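Local coordinates for protein PvdO (Pseudomonas aeruginosa, PDB 5HHA) that probably takes part in maturation of the pyoverdine chromophore in the periplasm, belongs to the formylglycine-generating-enzyme family and binds calcium, at residues Arg150-Ala155 with Gly279-Arg284. Sequence-based numbering, arbitrary orientation.
Sequences RMLSEA and GFRVAR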
loop_
_atom_site.group_PDB
_atom_site.type_symbol
_atom_site.label_atom_id
_atom_site.label_comp_id
_atom_site.label_asym_id
_atom_site.label_seq_id
_atom_site.Cartn_x
_atom_site.Cartn_y
_atom_site.Cartn_z
ATOM N N ARG A 150 -10.772 -5.615 -5.151
ATOM C CA ARG A 150 -10.959 -4.179 -5.206
ATOM C C ARG A 150 -9.733 -3.483 -4.613
ATOM O O ARG A 150 -8.895 -4.126 -4.014
ATOM C CB ARG A 150 -12.209 -3.773 -4.417
ATOM C CG ARG A 150 -12.157 -4.221 -2.991
ATOM C CD ARG A 150 -13.257 -3.573 -2.164
ATOM N NE ARG A 150 -13.368 -4.169 -0.836
ATOM C CZ ARG A 150 -12.600 -3.864 0.205
ATOM N NH1 ARG A 150 -11.667 -2.928 0.110
ATOM N NH2 ARG A 150 -12.795 -4.458 1.370
ATOM N N MET A 151 -9.691 -2.160 -4.733
ATOM C CA MET A 151 -8.707 -1.363 -3.991
ATOM C C MET A 151 -8.947 -1.453 -2.491
ATOM O O MET A 151 -10.104 -1.592 -2.055
ATOM C CB MET A 151 -8.823 0.106 -4.389
ATOM C CG MET A 151 -8.502 0.366 -5.846
ATOM S SD MET A 151 -8.529 2.128 -6.250
ATOM C CE MET A 151 -6.897 2.493 -5.773
ATOM N N LEU A 152 -7.885 -1.265 -1.704
ATOM C CA LEU A 152 -8.024 -0.989 -0.281
ATOM C C LEU A 152 -8.572 0.414 -0.070
ATOM O O LEU A 152 -8.320 1.325 -0.845
ATOM C CB LEU A 152 -6.651 -1.042 0.395
ATOM C CG LEU A 152 -6.161 -2.424 0.769
ATOM C CD1 LEU A 152 -5.867 -3.253 -0.447
ATOM C CD2 LEU A 152 -4.938 -2.288 1.623
ATOM N N SER A 153 -9.307 0.592 1.024
ATOM C CA SER A 153 -9.578 1.912 1.538
ATOM C C SER A 153 -8.385 2.385 2.378
ATOM O O SER A 153 -7.565 1.589 2.841
ATOM C CB SER A 153 -10.857 1.956 2.371
ATOM O OG SER A 153 -10.635 1.308 3.607
ATOM N N GLU A 154 -8.319 3.688 2.594
ATOM C CA GLU A 154 -7.242 4.261 3.402
ATOM C C GLU A 154 -7.267 3.672 4.806
ATOM O O GLU A 154 -6.230 3.362 5.393
ATOM C CB GLU A 154 -7.349 5.781 3.447
ATOM C CG GLU A 154 -6.116 6.426 4.067
ATOM C CD GLU A 154 -6.102 7.935 4.136
ATOM O OE1 GLU A 154 -7.120 8.579 3.830
ATOM O OE2 GLU A 154 -5.009 8.462 4.461
ATOM N N ALA A 155 -8.467 3.532 5.361
ATOM C CA ALA A 155 -8.595 2.960 6.697
ATOM C C ALA A 155 -8.098 1.517 6.752
ATOM O O ALA A 155 -7.407 1.104 7.690
ATOM C CB ALA A 155 -10.050 3.032 7.135
ATOM N N GLY A 279 2.994 1.808 -6.169
ATOM C CA GLY A 279 2.432 0.511 -6.519
ATOM C C GLY A 279 1.057 0.378 -5.861
ATOM O O GLY A 279 0.327 1.367 -5.737
ATOM N N PHE A 280 0.705 -0.836 -5.424
ATOM C CA PHE A 280 -0.643 -1.044 -4.895
ATOM C C PHE A 280 -0.791 -2.398 -4.284
ATOM O O PHE A 280 -0.054 -3.326 -4.621
ATOM C CB PHE A 280 -1.713 -0.864 -5.972
ATOM C CG PHE A 280 -1.646 -1.887 -7.090
ATOM C CD1 PHE A 280 -0.720 -1.767 -8.124
ATOM C CD2 PHE A 280 -2.550 -2.944 -7.143
ATOM C CE1 PHE A 280 -0.696 -2.671 -9.162
ATOM C CE2 PHE A 280 -2.522 -3.861 -8.180
ATOM C CZ PHE A 280 -1.606 -3.715 -9.195
ATOM N N ARG A 281 -1.743 -2.506 -3.365
ATOM C CA ARG A 281 -2.263 -3.787 -2.913
ATOM C C ARG A 281 -3.688 -3.930 -3.462
ATOM O O ARG A 281 -4.295 -2.976 -3.936
ATOM C CB ARG A 281 -2.284 -3.858 -1.386
ATOM C CG ARG A 281 -0.929 -3.817 -0.766
ATOM C CD ARG A 281 -0.990 -3.854 0.757
ATOM N NE ARG A 281 0.284 -3.417 1.262
ATOM C CZ ARG A 281 1.289 -4.208 1.630
ATOM N NH1 ARG A 281 1.145 -5.526 1.739
ATOM N NH2 ARG A 281 2.457 -3.665 1.931
ATOM N N VAL A 282 -4.214 -5.155 -3.359
ATOM C CA VAL A 282 -5.620 -5.394 -3.575
ATOM C C VAL A 282 -6.216 -6.022 -2.330
ATOM O O VAL A 282 -5.537 -6.655 -1.515
ATOM C CB VAL A 282 -5.892 -6.304 -4.815
ATOM C CG1 VAL A 282 -5.508 -5.608 -6.110
ATOM C CG2 VAL A 282 -5.184 -7.656 -4.714
ATOM N N ALA A 283 -7.530 -5.860 -2.233
ATOM C CA ALA A 283 -8.317 -6.452 -1.156
ATOM C C ALA A 283 -9.345 -7.397 -1.759
ATOM O O ALA A 283 -9.722 -7.238 -2.917
ATOM C CB ALA A 283 -9.014 -5.371 -0.342
ATOM N N ARG A 284 -9.831 -8.314 -0.930
ATOM C CA ARG A 284 -10.778 -9.331 -1.376
ATOM C C ARG A 284 -11.794 -9.570 -0.271
ATOM O O ARG A 284 -11.416 -9.811 0.875
ATOM C CB ARG A 284 -10.012 -10.608 -1.736
ATOM C CG ARG A 284 -10.687 -11.934 -1.412
ATOM C CD ARG A 284 -11.090 -12.665 -2.656
ATOM N NE ARG A 284 -10.790 -14.109 -2.657
ATOM C CZ ARG A 284 -11.442 -15.028 -1.942
ATOM N NH1 ARG A 284 -12.392 -14.678 -1.097
ATOM N NH2 ARG A 284 -11.111 -16.294 -2.063
HETATM O O HOH W 1 -5.553 -0.480 -3.341
#
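With CG tucked over the backbone between N and C (chi1 57°) and the chain then extended to NE, Arg150 brings its guanidinium over the methyl of Ala283. NH1 is 3.6 Å from Ala283 CB, which lies against one face of the group, off its centre. The same NH1 donates nearly within the guanidinium plane to Met151 O (3.0 Å). NH1 also forms a salt bridge with Glu156 and NE one with Glu285, which together restrain the guanidinium. Leu152 turns CG beside its own backbone N (chi1 -83°), and its CD1 reaches 3.4 Å from Val282 C while also touching Ala283 CB and Arg281 CB. Arg150 and Ala283 form an antiparallel hydrogen-bonded pair: Ala283 N donates almost straight to Arg150 O (2.8 Å, 172°). The return bond from Arg150 N to Ala283 O (3.0 Å) is more bent. In this Sulfatase-modifying factor enzyme 1-like domain, the pair joins short strand 149-150 to strand 278-285 of the mixed sheet, just ahead of helix 154-162, which Ser153 N-caps. Past Met151 and Val282 the backbones part, and a water bridges Leu152 N and Arg281 O. The Arg281 side chain runs off to Glu219, Tyr211 O and Ser80 O, while Met151 packs on Trp220 and helix 131-145.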